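Local structure of NADH kinase POS5, mitochondrial (Saccharomyces cerevisiae, 3AFO) at residues A[278-288]-A[311-321]. The protein phosphorylates NADH, and with about half the preference NAD(+), at the expense of ATP, supplying the cell with the reductant NADPH. Numbering follows the deposited sequence. Where two conformers were deposited one is given.
Sequences HSSHIRIKIGS and LDVGDEIYVIN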
ATOM      1  N   HIS A 278      16.949 -14.891   8.330  1.00 20.30           N
ATOM      2  CA  HIS A 278      16.488 -16.163   8.886  1.00 21.32           C
ATOM      3  C   HIS A 278      17.094 -16.419  10.271  1.00 20.82           C
ATOM      4  O   HIS A 278      16.522 -17.146  11.075  1.00 20.54           O
ATOM      5  CB  HIS A 278      16.793 -17.328   7.928  1.00 21.78           C
ATOM      6  CG  HIS A 278      18.201 -17.811   8.003  1.00 24.81           C
ATOM      7  ND1 HIS A 278      18.567 -18.927   8.733  1.00 28.83           N
ATOM      8  CD2 HIS A 278      19.345 -17.312   7.477  1.00 27.16           C
ATOM      9  CE1 HIS A 278      19.875 -19.101   8.635  1.00 28.40           C
ATOM     10  NE2 HIS A 278      20.370 -18.137   7.877  1.00 28.91           N
ATOM     11  N   SER A 279      18.231 -15.775  10.539  1.00 20.71           N
ATOM     12  CA  SER A 279      18.968 -15.893  11.800  1.00 21.54           C
ATOM     13  C   SER A 279      18.381 -15.087  12.965  1.00 21.65           C
ATOM     14  O   SER A 279      18.857 -15.199  14.104  1.00 22.04           O
ATOM     15  CB  SER A 279      20.423 -15.469  11.565  1.00 21.71           C
ATOM     16  OG  SER A 279      20.484 -14.144  11.007  1.00 22.58           O
ATOM     17  N   SER A 280      17.355 -14.279  12.686  1.00 21.53           N
ATOM     18  CA  SER A 280      16.766 -13.347  13.666  1.00 21.61           C
ATOM     19  C   SER A 280      16.156 -14.013  14.895  1.00 21.53           C
ATOM     20  O   SER A 280      15.652 -15.117  14.812  1.00 21.56           O
ATOM     21  CB  SER A 280      15.674 -12.507  13.005  1.00 21.57           C
ATOM     22  OG  SER A 280      16.225 -11.650  12.036  1.00 21.36           O
ATOM     23  N   HIS A 281      16.197 -13.298  16.016  1.00 21.46           N
ATOM     24  CA  HIS A 281      15.579 -13.706  17.265  1.00 21.95           C
ATOM     25  C   HIS A 281      14.488 -12.672  17.525  1.00 21.53           C
ATOM     26  O   HIS A 281      14.768 -11.475  17.661  1.00 21.78           O
ATOM     27  CB  HIS A 281      16.639 -13.685  18.378  1.00 22.82           C
ATOM     28  CG  HIS A 281      16.109 -14.002  19.741  1.00 24.82           C
ATOM     29  ND1 HIS A 281      15.578 -13.039  20.575  1.00 26.96           N
ATOM     30  CD2 HIS A 281      16.037 -15.172  20.423  1.00 27.61           C
ATOM     31  CE1 HIS A 281      15.198 -13.604  21.710  1.00 27.73           C
ATOM     32  NE2 HIS A 281      15.467 -14.898  21.645  1.00 26.35           N
ATOM     33  N   ILE A 282      13.244 -13.121  17.550  1.00 20.80           N
ATOM     34  CA  ILE A 282      12.114 -12.212  17.665  1.00 20.38           C
ATOM     35  C   ILE A 282      11.384 -12.499  18.956  1.00 20.44           C
ATOM     36  O   ILE A 282      11.056 -13.656  19.245  1.00 20.42           O
ATOM     37  CB  ILE A 282      11.129 -12.353  16.473  1.00 20.20           C
ATOM     38  CG1 ILE A 282      11.872 -12.124  15.142  1.00 20.66           C
ATOM     39  CG2 ILE A 282       9.946 -11.362  16.629  1.00 19.58           C
ATOM     40  CD1 ILE A 282      11.089 -12.497  13.876  1.00 19.18           C
ATOM     41  N   ARG A 283      11.157 -11.451  19.737  1.00 20.16           N
ATOM     42  CA  ARG A 283      10.349 -11.551  20.938  1.00 21.07           C
ATOM     43  C   ARG A 283       9.233 -10.526  20.867  1.00 21.04           C
ATOM     44  O   ARG A 283       9.486  -9.343  20.571  1.00 21.04           O
ATOM     45  CB  ARG A 283      11.210 -11.338  22.201  1.00 21.24           C
ATOM     46  CG  ARG A 283      10.414 -11.339  23.515  1.00 23.22           C
ATOM     47  CD  ARG A 283      11.339 -11.281  24.727  1.00 24.94           C
ATOM     48  NE  ARG A 283      12.052 -10.011  24.843  1.00 26.36           N
ATOM     49  CZ  ARG A 283      11.703  -9.029  25.668  1.00 27.21           C
ATOM     50  NH1 ARG A 283      10.639  -9.159  26.455  1.00 27.60           N
ATOM     51  NH2 ARG A 283      12.418  -7.914  25.711  1.00 26.92           N
ATOM     52  N   ILE A 284       8.008 -10.987  21.129  1.00 21.04           N
ATOM     53  CA  ILE A 284       6.836 -10.113  21.195  1.00 21.11           C
ATOM     54  C   ILE A 284       6.115 -10.262  22.547  1.00 21.78           C
ATOM     55  O   ILE A 284       5.666 -11.349  22.902  1.00 21.65           O
ATOM     56  CB  ILE A 284       5.862 -10.340  20.000  1.00 20.93           C
ATOM     57  CG1 ILE A 284       6.596 -10.132  18.662  1.00 19.90           C
ATOM     58  CG2 ILE A 284       4.627  -9.417  20.126  1.00 20.64           C
ATOM     59  CD1 ILE A 284       5.728 -10.356  17.410  1.00 20.30           C
ATOM     60  N   LYS A 285       6.059  -9.167  23.301  1.00 22.46           N
ATOM     61  CA  LYS A 285       5.391  -9.140  24.590  1.00 23.56           C
ATOM     62  C   LYS A 285       4.046  -8.414  24.479  1.00 23.77           C
ATOM     63  O   LYS A 285       3.958  -7.343  23.865  1.00 23.30           O
ATOM     64  CB  LYS A 285       6.279  -8.443  25.616  1.00 23.91           C
ATOM     65  CG  LYS A 285       5.797  -8.555  27.063  1.00 26.50           C
ATOM     66  CD  LYS A 285       6.848  -7.943  28.004  1.00 30.60           C
ATOM     67  CE  LYS A 285       6.464  -8.110  29.473  1.00 32.62           C
ATOM     68  NZ  LYS A 285       7.441  -7.381  30.351  1.00 34.94           N
ATOM     69  N   ILE A 286       3.011  -9.019  25.055  1.00 23.81           N
ATOM     70  CA  ILE A 286       1.672  -8.441  25.080  1.00 24.96           C
ATOM     71  C   ILE A 286       1.637  -7.319  26.117  1.00 26.43           C
ATOM     72  O   ILE A 286       1.795  -7.573  27.318  1.00 25.15           O
ATOM     73  CB  ILE A 286       0.588  -9.515  25.424  1.00 24.79           C
ATOM     74  CG1 ILE A 286       0.769 -10.791  24.580  1.00 24.96           C
ATOM     75  CG2 ILE A 286      -0.818  -8.935  25.311  1.00 25.01           C
ATOM     76  CD1 ILE A 286       0.755 -10.585  23.034  1.00 23.85           C
ATOM     77  N   GLY A 287       1.464  -6.084  25.646  1.00 27.65           N
ATOM     78  CA  GLY A 287       1.395  -4.921  26.528  1.00 30.83           C
ATOM     79  C   GLY A 287      -0.022  -4.398  26.672  1.00 33.36           C
ATOM     80  O   GLY A 287      -0.985  -5.061  26.294  1.00 32.85           O
ATOM     81  N   SER A 288      -0.146  -3.203  27.233  1.00 36.30           N
ATOM     82  CA  SER A 288      -1.429  -2.515  27.330  1.00 39.46           C
ATOM     83  C   SER A 288      -1.152  -1.024  27.435  1.00 41.54           C
ATOM     84  O   SER A 288      -0.001  -0.620  27.596  1.00 41.69           O
ATOM     85  CB  SER A 288      -2.215  -3.000  28.555  1.00 39.31           C
ATOM     86  OG  SER A 288      -1.511  -2.710  29.749  1.00 39.77           O
ATOM     87  N   LEU A 311      -4.134 -15.050  25.003  1.00 33.09           N
ATOM     88  CA  LEU A 311      -2.998 -14.589  25.780  1.00 31.58           C
ATOM     89  C   LEU A 311      -3.389 -13.376  26.599  1.00 30.99           C
ATOM     90  O   LEU A 311      -4.324 -12.643  26.250  1.00 30.90           O
ATOM     91  CB  LEU A 311      -1.797 -14.260  24.882  1.00 31.31           C
ATOM     92  CG  LEU A 311      -1.190 -15.342  23.983  1.00 30.83           C
ATOM     93  CD1 LEU A 311       0.134 -14.843  23.382  1.00 29.56           C
ATOM     94  CD2 LEU A 311      -0.993 -16.668  24.717  1.00 29.01           C
ATOM     95  N   ASP A 312      -2.658 -13.183  27.692  1.00 30.24           N
ATOM     96  CA  ASP A 312      -2.874 -12.090  28.627  1.00 29.93           C
ATOM     97  C   ASP A 312      -1.719 -11.097  28.551  1.00 29.26           C
ATOM     98  O   ASP A 312      -0.624 -11.434  28.100  1.00 29.15           O
ATOM     99  CB  ASP A 312      -2.991 -12.639  30.063  1.00 29.95           C
ATOM    100  CG  ASP A 312      -3.920 -13.849  30.154  1.00 31.58           C
ATOM    101  OD1 ASP A 312      -5.023 -13.805  29.568  1.00 33.20           O
ATOM    102  OD2 ASP A 312      -3.546 -14.848  30.798  1.00 33.97           O
ATOM    103  N   VAL A 313      -1.978  -9.874  28.997  1.00 28.90           N
ATOM    104  CA  VAL A 313      -0.932  -8.872  29.181  1.00 28.76           C
ATOM    105  C   VAL A 313       0.201  -9.479  30.006  1.00 28.43           C
ATOM    106  O   VAL A 313      -0.040 -10.053  31.075  1.00 28.00           O
ATOM    107  CB  VAL A 313      -1.507  -7.610  29.879  1.00 29.21           C
ATOM    108  CG1 VAL A 313      -0.394  -6.679  30.356  1.00 29.50           C
ATOM    109  CG2 VAL A 313      -2.463  -6.877  28.948  1.00 29.12           C
ATOM    110  N   GLY A 314       1.426  -9.375  29.488  1.00 27.61           N
ATOM    111  CA  GLY A 314       2.603  -9.926  30.140  1.00 26.74           C
ATOM    112  C   GLY A 314       3.133 -11.215  29.535  1.00 26.38           C
ATOM    113  O   GLY A 314       4.302 -11.549  29.738  1.00 26.85           O
ATOM    114  N   ASP A 315       2.284 -11.949  28.812  1.00 25.23           N
ATOM    115  CA  ASP A 315       2.723 -13.126  28.065  1.00 24.22           C
ATOM    116  C   ASP A 315       3.710 -12.670  26.977  1.00 23.96           C
ATOM    117  O   ASP A 315       3.655 -11.523  26.531  1.00 23.70           O
ATOM    118  CB  ASP A 315       1.528 -13.838  27.404  1.00 23.83           C
ATOM    119  CG  ASP A 315       0.575 -14.513  28.414  1.00 24.52           C
ATOM    120  OD1 ASP A 315       0.859 -14.538  29.630  1.00 23.79           O
ATOM    121  OD2 ASP A 315      -0.485 -15.009  27.978  1.00 25.02           O
ATOM    122  N   GLU A 316       4.617 -13.554  26.574  1.00 23.72           N
ATOM    123  CA  GLU A 316       5.513 -13.285  25.441  1.00 24.00           C
ATOM    124  C   GLU A 316       5.587 -14.486  24.539  1.00 23.13           C
ATOM    125  O   GLU A 316       5.512 -15.636  25.013  1.00 23.21           O
ATOM    126  CB  GLU A 316       6.947 -13.017  25.889  1.00 24.50           C
ATOM    127  CG  GLU A 316       7.165 -11.951  26.924  1.00 27.69           C
ATOM    128  CD  GLU A 316       8.588 -12.001  27.448  1.00 30.93           C
ATOM    129  OE1 GLU A 316       9.164 -13.106  27.486  1.00 33.18           O
ATOM    130  OE2 GLU A 316       9.138 -10.949  27.821  1.00 34.81           O
ATOM    131  N   ILE A 317       5.767 -14.230  23.245  1.00 22.05           N
ATOM    132  CA  ILE A 317       6.204 -15.269  22.325  1.00 21.68           C
ATOM    133  C   ILE A 317       7.613 -14.975  21.821  1.00 21.84           C
ATOM    134  O   ILE A 317       7.970 -13.818  21.616  1.00 21.10           O
ATOM    135  CB  ILE A 317       5.218 -15.500  21.128  1.00 21.75           C
ATOM    136  CG1 ILE A 317       4.969 -14.206  20.328  1.00 21.24           C
ATOM    137  CG2 ILE A 317       3.887 -16.090  21.635  1.00 21.18           C
ATOM    138  CD1 ILE A 317       4.240 -14.440  18.980  1.00 19.67           C
ATOM    139  N   TYR A 318       8.401 -16.039  21.658  1.00 21.72           N
ATOM    140  CA  TYR A 318       9.718 -15.988  21.039  1.00 22.46           C
ATOM    141  C   TYR A 318       9.625 -16.735  19.721  1.00 22.42           C
ATOM    142  O   TYR A 318       9.097 -17.850  19.671  1.00 23.26           O
ATOM    143  CB  TYR A 318      10.774 -16.661  21.917  1.00 23.08           C
ATOM    144  CG  TYR A 318      11.033 -15.973  23.229  1.00 24.92           C
ATOM    145  CD1 TYR A 318      12.203 -15.242  23.438  1.00 27.01           C
ATOM    146  CD2 TYR A 318      10.104 -16.053  24.272  1.00 27.45           C
ATOM    147  CE1 TYR A 318      12.442 -14.605  24.665  1.00 28.50           C
ATOM    148  CE2 TYR A 318      10.335 -15.429  25.497  1.00 27.74           C
ATOM    149  CZ  TYR A 318      11.501 -14.710  25.685  1.00 29.81           C
ATOM    150  OH  TYR A 318      11.699 -14.086  26.892  1.00 31.25           O
ATOM    151  N   VAL A 319      10.106 -16.118  18.649  1.00 21.46           N
ATOM    152  CA  VAL A 319      10.000 -16.726  17.332  1.00 21.17           C
ATOM    153  C   VAL A 319      11.362 -16.778  16.674  1.00 21.10           C
ATOM    154  O   VAL A 319      12.059 -15.759  16.572  1.00 20.83           O
ATOM    155  CB  VAL A 319       8.970 -15.992  16.429  1.00 21.13           C
ATOM    156  CG1 VAL A 319       8.973 -16.584  15.029  1.00 21.80           C
ATOM    157  CG2 VAL A 319       7.562 -16.086  17.023  1.00 20.48           C
ATOM    158  N   ILE A 320      11.740 -17.977  16.246  1.00 21.41           N
ATOM    159  CA  ILE A 320      13.010 -18.208  15.582  1.00 21.64           C
ATOM    160  C   ILE A 320      12.779 -19.200  14.448  1.00 22.74           C
ATOM    161  O   ILE A 320      11.777 -19.919  14.426  1.00 22.59           O
ATOM    162  CB  ILE A 320      14.106 -18.809  16.553  1.00 21.11           C
ATOM    163  CG1 ILE A 320      13.607 -20.085  17.262  1.00 21.92           C
ATOM    164  CG2 ILE A 320      14.608 -17.771  17.566  1.00 21.58           C
ATOM    165  CD1 ILE A 320      14.742 -20.952  17.901  1.00 21.54           C
ATOM    166  N   ASN A 321      13.719 -19.239  13.509  0.50 23.18           N
ATOM    167  CA  ASN A 321      13.769 -20.292  12.514  0.50 24.13           C
ATOM    168  C   ASN A 321      14.228 -21.584  13.185  0.50 24.88           C
ATOM    169  O   ASN A 321      14.973 -21.540  14.170  0.50 24.70           O
ATOM    170  CB  ASN A 321      14.760 -19.910  11.414  0.50 24.06           C
ATOM    171  CG  ASN A 321      14.531 -20.675  10.133  0.50 24.04           C
ATOM    172  OD1 ASN A 321      15.466 -21.218   9.543  0.50 24.95           O
ATOM    173  ND2 ASN A 321      13.281 -20.728   9.695  0.50 23.23           N
TER
HETATM  174  O   HOH W   1      15.940 -17.503  13.842  1.00 21.94           O
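Leu311 sends CD1 to within 4.3 Å of Ile286 CG1, one methyl group against the isoleucine's longer branch. The chain then swings through a type II turn from Asp312 to Asp315, with Gly314 at its third position, where Gly314 N donates to Ile286 O (2.8 Å) and Val313 CG2 rests near Ser288 CB. Asp315 returns the favour through its carbonyl O, which takes Ile286 N almost head-on, while its carboxylate turns to Lys187 and to the backbone N of Lys188, OD2 also taking Asp312 N. At Glu316 the charged face begins: OE2 receives Arg283 NH1 at 2.7 Å in a salt bridge whose hydrogen bond is bent (131° at the hydrogen), met from above the carboxylate plane, and CG lies 3.7 Å from Lys285 CG. Ile317 points to the other face, its CG1 against Ile284 CB, and exchanges two backbone bonds with Ile284. These antiparallel neighbours, 282-286 and 316-321, belong to a sheet of the C-terminal domain; Ile284, Ile317 and Val319 pack on strands 201-205 and 231-235 of a second sheet, forming a β-sandwich. Tyr318 follows, one ring face under Arg283 CG in a CH-π contact (4.2 Å to the centroid). Arg283 runs alongside the ring because its chi1 of 176° turns CG away from the backbone N, and then bends at chi3 (67°) to reach Glu316. A leucine in its place would probably leave Glu316 without its close cationic mate. His281 NE2 comes to the edge of the Tyr318 ring, 3.7 Å from Tyr318 CD1. Val319 N donates to Ile282 O, and at Asn321 a water accepts from the backbone N while donating to His278 O and Ser280 O.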